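Long-range contacts in short chain dehydrogenase (Leptospira borgpetersenii serovar Hardjo-bovis, PDB 6UH2), which binds NAD+ in a Rossmann-type SDR fold and probably acts as an oxidoreductase on CH-OH groups: residues Ser15-Asp20 against Thr241-Glu246; Lys21-Thr26 against Val43-Ile48; Thr72-Ile77 against Leu128-Phe133. All coordinates share one frame; numbering follows the deposited sequence.

Contact 1 (Ser15-Asp20 against Thr241-Glu246)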
loop_
_atom_site.group_PDB
_atom_site.type_symbol
_atom_site.label_atom_id
_atom_site.label_comp_id
_atom_site.label_asym_id
_atom_site.label_seq_id
_atom_site.Cartn_x
_atom_site.Cartn_y
_atom_site.Cartn_z
ATOM N N SER B 15 7.031 15.735 5.754
ATOM C CA SER B 15 7.090 16.880 6.658
ATOM C C SER B 15 6.165 18.006 6.187
ATOM O O SER B 15 5.392 18.561 6.980
ATOM C CB SER B 15 8.528 17.373 6.780
ATOM O OG SER B 15 8.714 18.031 8.016
ATOM N N ASP B 16 6.239 18.367 4.899
ATOM C CA ASP B 16 5.324 19.373 4.359
ATOM C C ASP B 16 3.874 18.937 4.512
ATOM O O ASP B 16 2.986 19.771 4.703
ATOM C CB ASP B 16 5.610 19.640 2.881
ATOM C CG ASP B 16 6.975 20.234 2.644
ATOM O OD1 ASP B 16 7.553 20.798 3.599
ATOM O OD2 ASP B 16 7.470 20.138 1.499
ATOM N N GLU B 17 3.620 17.633 4.404
ATOM C CA GLU B 17 2.262 17.098 4.445
ATOM C C GLU B 17 1.704 17.038 5.864
ATOM O O GLU B 17 0.543 17.389 6.101
ATOM C CB GLU B 17 2.255 15.699 3.837
ATOM C CG GLU B 17 0.942 14.989 3.928
ATOM C CD GLU B 17 0.270 14.901 2.588
ATOM O OE1 GLU B 17 0.976 15.043 1.564
ATOM O OE2 GLU B 17 -0.959 14.708 2.566
ATOM N N PHE B 18 2.508 16.588 6.813
ATOM C CA PHE B 18 2.014 16.279 8.148
ATOM C C PHE B 18 2.204 17.400 9.169
ATOM O O PHE B 18 1.707 17.270 10.293
ATOM C CB PHE B 18 2.693 15.009 8.655
ATOM C CG PHE B 18 2.250 13.754 7.929
ATOM C CD1 PHE B 18 0.898 13.466 7.768
ATOM C CD2 PHE B 18 3.183 12.868 7.422
ATOM C CE1 PHE B 18 0.488 12.298 7.109
ATOM C CE2 PHE B 18 2.783 11.707 6.763
ATOM C CZ PHE B 18 1.437 11.424 6.606
ATOM N N GLN B 19 2.893 18.496 8.814
ATOM C CA GLN B 19 3.229 19.493 9.833
ATOM C C GLN B 19 1.991 20.172 10.404
ATOM O O GLN B 19 2.026 20.646 11.545
ATOM C CB GLN B 19 4.198 20.539 9.274
ATOM C CG GLN B 19 3.612 21.473 8.239
ATOM C CD GLN B 19 4.601 22.551 7.814
ATOM O OE1 GLN B 19 5.736 22.252 7.455
ATOM N NE2 GLN B 19 4.173 23.810 7.857
ATOM N N ASP B 20 0.891 20.228 9.650
ATOM C CA ASP B 20 -0.334 20.847 10.146
ATOM C C ASP B 20 -1.371 19.809 10.544
ATOM O O ASP B 20 -2.550 20.143 10.705
ATOM C CB ASP B 20 -0.909 21.826 9.110
ATOM C CG ASP B 20 -1.469 21.128 7.868
ATOM O OD1 ASP B 20 -1.210 19.927 7.666
ATOM O OD2 ASP B 20 -2.184 21.791 7.088
ATOM N N THR B 241 -2.062 7.687 4.904
ATOM C CA THR B 241 -2.597 8.835 5.625
ATOM C C THR B 241 -2.144 10.161 5.023
ATOM O O THR B 241 -2.267 11.200 5.675
ATOM C CB THR B 241 -2.224 8.774 7.109
ATOM O OG1 THR B 241 -0.793 8.758 7.257
ATOM C CG2 THR B 241 -2.867 7.536 7.767
ATOM N N SER B 242 -1.646 10.146 3.788
ATOM C CA SER B 242 -1.149 11.338 3.112
ATOM C C SER B 242 -1.814 11.488 1.743
ATOM O O SER B 242 -2.514 10.595 1.259
ATOM C CB SER B 242 0.369 11.270 2.934
ATOM O OG SER B 242 0.684 10.257 1.993
ATOM N N SER B 243 -1.554 12.627 1.097
ATOM C CA SER B 243 -2.101 12.881 -0.235
ATOM C C SER B 243 -1.545 11.947 -1.304
ATOM O O SER B 243 -2.053 11.955 -2.431
ATOM C CB SER B 243 -1.835 14.336 -0.630
ATOM O OG SER B 243 -0.441 14.573 -0.677
ATOM N N LEU B 244 -0.510 11.160 -0.998
ATOM C CA LEU B 244 -0.027 10.176 -1.957
ATOM C C LEU B 244 -1.065 9.094 -2.240
ATOM O O LEU B 244 -0.934 8.373 -3.234
ATOM C CB LEU B 244 1.268 9.536 -1.453
ATOM C CG LEU B 244 2.605 10.260 -1.670
ATOM C CD1 LEU B 244 2.562 11.723 -1.248
ATOM C CD2 LEU B 244 3.704 9.530 -0.920
ATOM N N SER B 245 -2.091 8.966 -1.395
ATOM C CA SER B 245 -3.132 7.957 -1.569
ATOM C C SER B 245 -4.531 8.580 -1.650
ATOM O O SER B 245 -5.508 7.950 -1.252
ATOM C CB SER B 245 -3.068 6.931 -0.433
ATOM O OG SER B 245 -3.265 7.592 0.816
ATOM N N GLU B 246 -4.643 9.801 -2.193
ATOM C CA GLU B 246 -5.936 10.498 -2.276
ATOM C C GLU B 246 -7.057 9.660 -2.885
ATOM O O GLU B 246 -8.234 9.858 -2.552
ATOM C CB GLU B 246 -5.801 11.776 -3.116
ATOM C CG GLU B 246 -5.245 12.956 -2.378
ATOM C CD GLU B 246 -5.190 14.215 -3.239
ATOM O OE1 GLU B 246 -4.887 15.293 -2.681
ATOM O OE2 GLU B 246 -5.437 14.128 -4.467
#
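E17 and F18 of helix 12-18 make a mainly buried polar and aromatic contact with the loop T241-S243 that follows helix 231-240, the centre of the contact lying about 17 Å from the centre of the chain. E17 carries the polar half, its carboxylate gripping S243 twice. OE1 takes the hydroxyl OG of S243 at 2.7 Å on its syn lone pair, the side of the other oxygen. The backbone N of S243 reaches E17 OE2 at 2.6 Å, from 50° above the carboxylate plane. CG of E17 stands anti to the backbone N (chi1 175°) and the chain bends at chi2, and its CD rests 3.6 Å from CB of S242. The backbone amide bound by E17 belongs to the first residue of the short 3-10 turn S243-L244. In the SDR fold this loop leads from helix 231-240 to strand 252-255, outermost in this chain's sheet, so that the residues before the first Rossmann strand, 22-26, are tied to a late part of the chain. F18 supplies the other half: its ring edge meets the carbonyl of T241, with CE1 3.3 Å from T241 O near the ring plane, and CZ 3.5 Å from T241 OG1. That hydroxyl is itself hydrogen-bonded to Y40 OH and V237 O, while the F18 ring also meets Y40 edge-to-face.

Contact 2 (Lys21-Thr26 against Val43-Ile48)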
loop_
_atom_site.group_PDB
_atom_site.type_symbol
_atom_site.label_atom_id
_atom_site.label_comp_id
_atom_site.label_asym_id
_atom_site.label_seq_id
_atom_site.Cartn_x
_atom_site.Cartn_y
_atom_site.Cartn_z
ATOM N N LYS B 21 -0.954 18.556 10.711
ATOM C CA LYS B 21 -1.878 17.469 10.984
ATOM C C LYS B 21 -1.825 17.077 12.453
ATOM O O LYS B 21 -0.774 17.143 13.107
ATOM C CB LYS B 21 -1.562 16.250 10.098
ATOM C CG LYS B 21 -1.800 16.485 8.596
ATOM C CD LYS B 21 -3.237 16.950 8.370
ATOM C CE LYS B 21 -3.589 17.105 6.905
ATOM N NZ LYS B 21 -2.541 17.812 6.172
ATOM N N LEU B 22 -2.980 16.673 12.968
ATOM C CA LEU B 22 -3.116 16.152 14.322
ATOM C C LEU B 22 -3.539 14.692 14.219
ATOM O O LEU B 22 -4.567 14.387 13.614
ATOM C CB LEU B 22 -4.135 16.970 15.119
ATOM C CG LEU B 22 -4.439 16.445 16.530
ATOM C CD1 LEU B 22 -3.170 16.361 17.344
ATOM C CD2 LEU B 22 -5.427 17.356 17.225
ATOM N N VAL B 23 -2.730 13.794 14.776
ATOM C CA VAL B 23 -2.932 12.353 14.655
ATOM C C VAL B 23 -3.363 11.813 16.012
ATOM O O VAL B 23 -2.656 11.989 17.013
ATOM C CB VAL B 23 -1.657 11.644 14.180
ATOM C CG1 VAL B 23 -1.923 10.142 13.978
ATOM C CG2 VAL B 23 -1.118 12.290 12.907
ATOM N N LEU B 24 -4.510 11.147 16.038
ATOM C CA LEU B 24 -5.009 10.449 17.216
ATOM C C LEU B 24 -4.743 8.958 17.037
ATOM O O LEU B 24 -5.288 8.338 16.120
ATOM C CB LEU B 24 -6.508 10.716 17.384
ATOM C CG LEU B 24 -7.232 10.107 18.574
ATOM C CD1 LEU B 24 -6.600 10.645 19.832
ATOM C CD2 LEU B 24 -8.748 10.437 18.537
ATOM N N ILE B 25 -3.923 8.374 17.912
ATOM C CA ILE B 25 -3.502 6.976 17.792
ATOM C C ILE B 25 -3.901 6.235 19.060
ATOM O O ILE B 25 -3.384 6.532 20.142
ATOM C CB ILE B 25 -1.986 6.844 17.570
ATOM C CG1 ILE B 25 -1.483 7.876 16.556
ATOM C CG2 ILE B 25 -1.645 5.420 17.128
ATOM C CD1 ILE B 25 0.030 7.855 16.335
ATOM N N THR B 26 -4.807 5.268 18.931
ATOM C CA THR B 26 -5.115 4.398 20.055
ATOM C C THR B 26 -4.020 3.344 20.162
ATOM O O THR B 26 -3.400 2.964 19.165
ATOM C CB THR B 26 -6.479 3.715 19.889
ATOM O OG1 THR B 26 -6.398 2.740 18.840
ATOM C CG2 THR B 26 -7.557 4.733 19.554
ATOM N N VAL B 43 8.080 14.112 11.665
ATOM C CA VAL B 43 7.660 14.867 10.485
ATOM C C VAL B 43 6.722 16.002 10.893
ATOM O O VAL B 43 5.865 16.425 10.110
ATOM C CB VAL B 43 7.015 13.948 9.428
ATOM C CG1 VAL B 43 8.072 12.973 8.889
ATOM C CG2 VAL B 43 5.813 13.182 10.003
ATOM N N SER B 44 6.887 16.500 12.123
ATOM C CA SER B 44 6.285 17.728 12.650
ATOM C C SER B 44 4.789 17.628 12.938
ATOM O O SER B 44 4.159 18.656 13.221
ATOM C CB SER B 44 6.535 18.929 11.724
ATOM O OG SER B 44 7.922 19.189 11.629
ATOM N N ALA B 45 4.199 16.435 12.899
ATOM C CA ALA B 45 2.796 16.304 13.268
ATOM C C ALA B 45 2.620 16.507 14.772
ATOM O O ALA B 45 3.568 16.402 15.554
ATOM C CB ALA B 45 2.257 14.926 12.863
ATOM N N ARG B 46 1.395 16.841 15.169
ATOM C CA ARG B 46 0.991 16.753 16.567
ATOM C C ARG B 46 0.333 15.396 16.762
ATOM O O ARG B 46 -0.381 14.919 15.878
ATOM C CB ARG B 46 0.030 17.881 16.946
ATOM C CG ARG B 46 0.690 19.294 16.957
ATOM C CD ARG B 46 -0.365 20.404 17.051
ATOM N NE ARG B 46 -1.013 20.620 15.755
ATOM C CZ ARG B 46 -2.289 20.955 15.597
ATOM N NH1 ARG B 46 -3.071 21.113 16.655
ATOM N NH2 ARG B 46 -2.779 21.131 14.375
ATOM N N VAL B 47 0.613 14.754 17.896
ATOM C CA VAL B 47 0.181 13.379 18.130
ATOM C C VAL B 47 -0.497 13.289 19.485
ATOM O O VAL B 47 0.042 13.774 20.487
ATOM C CB VAL B 47 1.351 12.381 18.065
ATOM C CG1 VAL B 47 0.830 10.959 18.341
ATOM C CG2 VAL B 47 2.043 12.458 16.714
ATOM N N ILE B 48 -1.679 12.678 19.514
ATOM C CA ILE B 48 -2.358 12.331 20.755
ATOM C C ILE B 48 -2.396 10.810 20.841
ATOM O O ILE B 48 -2.918 10.138 19.941
ATOM C CB ILE B 48 -3.772 12.930 20.826
ATOM C CG1 ILE B 48 -3.707 14.459 20.816
ATOM C CG2 ILE B 48 -4.493 12.434 22.080
ATOM C CD1 ILE B 48 -5.048 15.144 20.695
HETATM O O HOH W 1 0.035 19.806 13.460
#
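The first beta-alpha-beta unit of the Rossmann fold is closed here: strands 22-26 and 46-51, joined through helix 31-42, run parallel as neighbours, with K21 and A45 just ahead of them. L22, V23 and L24 pair with R46, V47 and I48, and the directions of the short strand segments differ by 23°, an ordinary sheet twist. Four backbone bonds stitch the pair: R46 N to K21 O (3.0 Å), V23 N to R46 O (2.8 Å), I48 N to V23 O and I25 N to I48 O. CA-H...O contacts lie among them, as from L22 CA to R46 O. On the face of L22, L24, R46 and I48, the leucine tips lean over the second strand. CG of L22 is anti to the backbone N (chi1 176°), and its CD1 touches CB of R46 at 3.6 Å, the two side chains crossing at about a right angle; CD1 also lies 4.0 Å from CG1 of I48. CD1 of L24 packs on CG2 of I48 at 3.6 Å. On the opposite face, that of V23 and V47, CD1 of I25 meets CG1 of V47 at 3.8 Å. At the start of the pair the R46 chain bends at chi3, and L22 CB lies over one face of its guanidinium; a water in the guanidinium plane accepts from NE at 2.7 Å and donates to K21 O, bridging the R46 side chain to the K21 backbone. V23, I25 and V47 pack under helix 31-42 through Y40, V37 and L41, whereas L24 and I48 touch F81 and L84 of helix 74-86; strand 93-96 flanks 22-26 on its other edge.

Contact 3 (Thr72-Ile77 against Leu128-Phe133)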
loop_
_atom_site.group_PDB
_atom_site.type_symbol
_atom_site.label_atom_id
_atom_site.label_comp_id
_atom_site.label_asym_id
_atom_site.label_seq_id
_atom_site.Cartn_x
_atom_site.Cartn_y
_atom_site.Cartn_z
ATOM N N THR B 72 -12.643 0.805 25.313
ATOM C CA THR B 72 -13.854 0.018 25.484
ATOM C C THR B 72 -14.905 0.744 26.310
ATOM O O THR B 72 -16.020 0.238 26.429
ATOM C CB THR B 72 -13.553 -1.335 26.150
ATOM O OG1 THR B 72 -13.196 -1.144 27.528
ATOM C CG2 THR B 72 -12.426 -2.064 25.424
ATOM N N ASN B 73 -14.578 1.915 26.872
ATOM C CA ASN B 73 -15.468 2.659 27.771
ATOM C C ASN B 73 -16.054 3.855 27.024
ATOM O O ASN B 73 -15.377 4.873 26.845
ATOM C CB ASN B 73 -14.707 3.108 29.021
ATOM C CG ASN B 73 -15.621 3.716 30.079
ATOM O OD1 ASN B 73 -16.333 4.691 29.830
ATOM N ND2 ASN B 73 -15.609 3.129 31.264
ATOM N N ARG B 74 -17.332 3.752 26.630
ATOM C CA ARG B 74 -17.959 4.846 25.883
ATOM C C ARG B 74 -17.953 6.152 26.675
ATOM O O ARG B 74 -17.732 7.225 26.105
ATOM C CB ARG B 74 -19.391 4.484 25.480
ATOM C CG ARG B 74 -20.092 5.608 24.706
ATOM C CD ARG B 74 -21.480 5.228 24.187
ATOM N NE ARG B 74 -21.435 4.309 23.049
ATOM C CZ ARG B 74 -21.466 4.676 21.767
ATOM N NH1 ARG B 74 -21.516 5.956 21.422
ATOM N NH2 ARG B 74 -21.437 3.748 20.812
ATOM N N LYS B 75 -18.216 6.093 27.985
ATOM C CA LYS B 75 -18.268 7.333 28.753
ATOM C C LYS B 75 -16.918 8.044 28.734
ATOM O O LYS B 75 -16.854 9.272 28.560
ATOM C CB LYS B 75 -18.718 7.054 30.191
ATOM C CG LYS B 75 -19.059 8.320 30.982
ATOM C CD LYS B 75 -19.277 8.016 32.457
ATOM C CE LYS B 75 -19.426 9.300 33.283
ATOM N NZ LYS B 75 -18.235 10.195 33.143
ATOM N N GLU B 76 -15.829 7.285 28.905
ATOM C CA GLU B 76 -14.481 7.846 28.828
ATOM C C GLU B 76 -14.219 8.485 27.471
ATOM O O GLU B 76 -13.715 9.611 27.388
ATOM C CB GLU B 76 -13.438 6.757 29.073
ATOM C CG GLU B 76 -13.143 6.433 30.517
ATOM C CD GLU B 76 -11.980 5.461 30.636
ATOM O OE1 GLU B 76 -12.120 4.421 31.322
ATOM O OE2 GLU B 76 -10.929 5.728 30.019
ATOM N N ILE B 77 -14.520 7.762 26.394
ATOM C CA ILE B 77 -14.243 8.272 25.057
ATOM C C ILE B 77 -15.094 9.501 24.770
ATOM O O ILE B 77 -14.615 10.492 24.201
ATOM C CB ILE B 77 -14.471 7.165 24.015
ATOM C CG1 ILE B 77 -13.469 6.015 24.219
ATOM C CG2 ILE B 77 -14.446 7.742 22.596
ATOM C CD1 ILE B 77 -12.011 6.448 24.334
ATOM N N LEU B 128 -14.208 4.430 18.425
ATOM C CA LEU B 128 -13.370 5.557 18.026
ATOM C C LEU B 128 -13.720 6.015 16.617
ATOM O O LEU B 128 -13.714 7.217 16.333
ATOM C CB LEU B 128 -11.881 5.191 18.124
ATOM C CG LEU B 128 -11.197 5.402 19.486
ATOM C CD1 LEU B 128 -10.973 6.886 19.760
ATOM C CD2 LEU B 128 -12.022 4.786 20.618
ATOM N N SER B 129 -14.027 5.072 15.722
ATOM C CA SER B 129 -14.444 5.459 14.376
ATOM C C SER B 129 -15.764 6.212 14.417
ATOM O O SER B 129 -15.964 7.173 13.662
ATOM C CB SER B 129 -14.555 4.230 13.473
ATOM O OG SER B 129 -13.282 3.622 13.292
ATOM N N GLN B 130 -16.659 5.827 15.327
ATOM C CA GLN B 130 -17.982 6.445 15.373
ATOM C C GLN B 130 -17.913 7.876 15.907
ATOM O O GLN B 130 -18.523 8.791 15.336
ATOM C CB GLN B 130 -18.936 5.599 16.221
ATOM C CG GLN B 130 -20.358 6.182 16.283
ATOM C CD GLN B 130 -21.255 5.471 17.278
ATOM O OE1 GLN B 130 -20.959 5.423 18.470
ATOM N NE2 GLN B 130 -22.349 4.895 16.787
ATOM N N TYR B 131 -17.187 8.092 17.009
ATOM C CA TYR B 131 -17.039 9.450 17.520
ATOM C C TYR B 131 -16.289 10.330 16.533
ATOM O O TYR B 131 -16.621 11.507 16.365
ATOM C CB TYR B 131 -16.335 9.441 18.882
ATOM C CG TYR B 131 -17.343 9.215 19.972
ATOM C CD1 TYR B 131 -18.033 10.277 20.547
ATOM C CD2 TYR B 131 -17.659 7.931 20.375
ATOM C CE1 TYR B 131 -19.001 10.057 21.518
ATOM C CE2 TYR B 131 -18.617 7.703 21.336
ATOM C CZ TYR B 131 -19.286 8.760 21.907
ATOM O OH TYR B 131 -20.246 8.490 22.867
ATOM N N THR B 132 -15.282 9.774 15.863
ATOM C CA THR B 132 -14.495 10.561 14.919
ATOM C C THR B 132 -15.306 10.900 13.670
ATOM O O THR B 132 -15.296 12.048 13.207
ATOM C CB THR B 132 -13.217 9.792 14.566
ATOM O OG1 THR B 132 -12.457 9.591 15.764
ATOM C CG2 THR B 132 -12.388 10.573 13.608
ATOM N N PHE B 133 -16.033 9.916 13.129
ATOM C CA PHE B 133 -16.916 10.163 11.988
ATOM C C PHE B 133 -17.943 11.251 12.293
ATOM O O PHE B 133 -18.129 12.181 11.500
ATOM C CB PHE B 133 -17.628 8.873 11.578
ATOM C CG PHE B 133 -18.641 9.067 10.483
ATOM C CD1 PHE B 133 -18.234 9.202 9.163
ATOM C CD2 PHE B 133 -19.997 9.132 10.776
ATOM C CE1 PHE B 133 -19.167 9.385 8.152
ATOM C CE2 PHE B 133 -20.931 9.305 9.768
ATOM C CZ PHE B 133 -20.513 9.431 8.455
#
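With CG anti to the backbone N in both R74 (chi1 179°) and Q130, the two side chains reach out from their helices and meet at about a right angle; the arginine then bends at chi3, while the glutamine stays extended beyond CG. The guanidinium takes Q130 OE1 end-on with two nitrogens: NH2 at 2.9 Å and NH1 at 3.1 Å both donate to this one oxygen, which lies close to the guanidinium plane. The amide plane is turned 62° from that of the guanidinium, and both bonds are bent, as a grip shared by one oxygen requires. NH1 has a second acceptor, the OH of Y131 at 3.2 Å, and this bond is tilted out of the guanidinium plane. NH1 also lies 3.4 Å from CE2 of Y131, obliquely to the ring, and CG of R74 passes 3.4 Å from the hydroxyl oxygen, so the tyrosine end is flanked by the arginine chain. Deeper in the interface the contact turns apolar. CG2 of I77 packs obliquely against CD2 of Y131 at 3.9 Å, and CD1 of I77 touches CD2 of L128 at 4.1 Å, with these two side chains crossing at about a right angle. Helix 74-86 is started by N73 at its N-cap, whose OD1 accepts from E76 N at 2.8 Å. L128 and T132 also pack on F81 of that helix. The arrangement is two helices side by side on one face of the Rossmann sheet, 74-86 beside the long helix 111-139, near the NAD pocket, to which T72 contributes and whose residue I71 neighbours L128.

Contact 2 is the sheet core, built from regular backbone bonds between strands and lined with aliphatic side chains. Contact 1 is also largely buried, yet relies on a carboxylate and an aromatic edge to hold helix 12-18 to a loop. Contact 3 pairs an outer polar group, one arginine holding a glutamine and a tyrosine, with an apolar inner layer between two helices. Contacts 1 and 2 adjoin: helix 12-18 is followed in the chain by strand 22-26, and F18 packs on V43 and A45. Contact 3 meets contact 2 through T26 and L128, at the strand end nearer the cofactor, while contacts 1 and 3 stay about 12 Å apart at their nearest atoms.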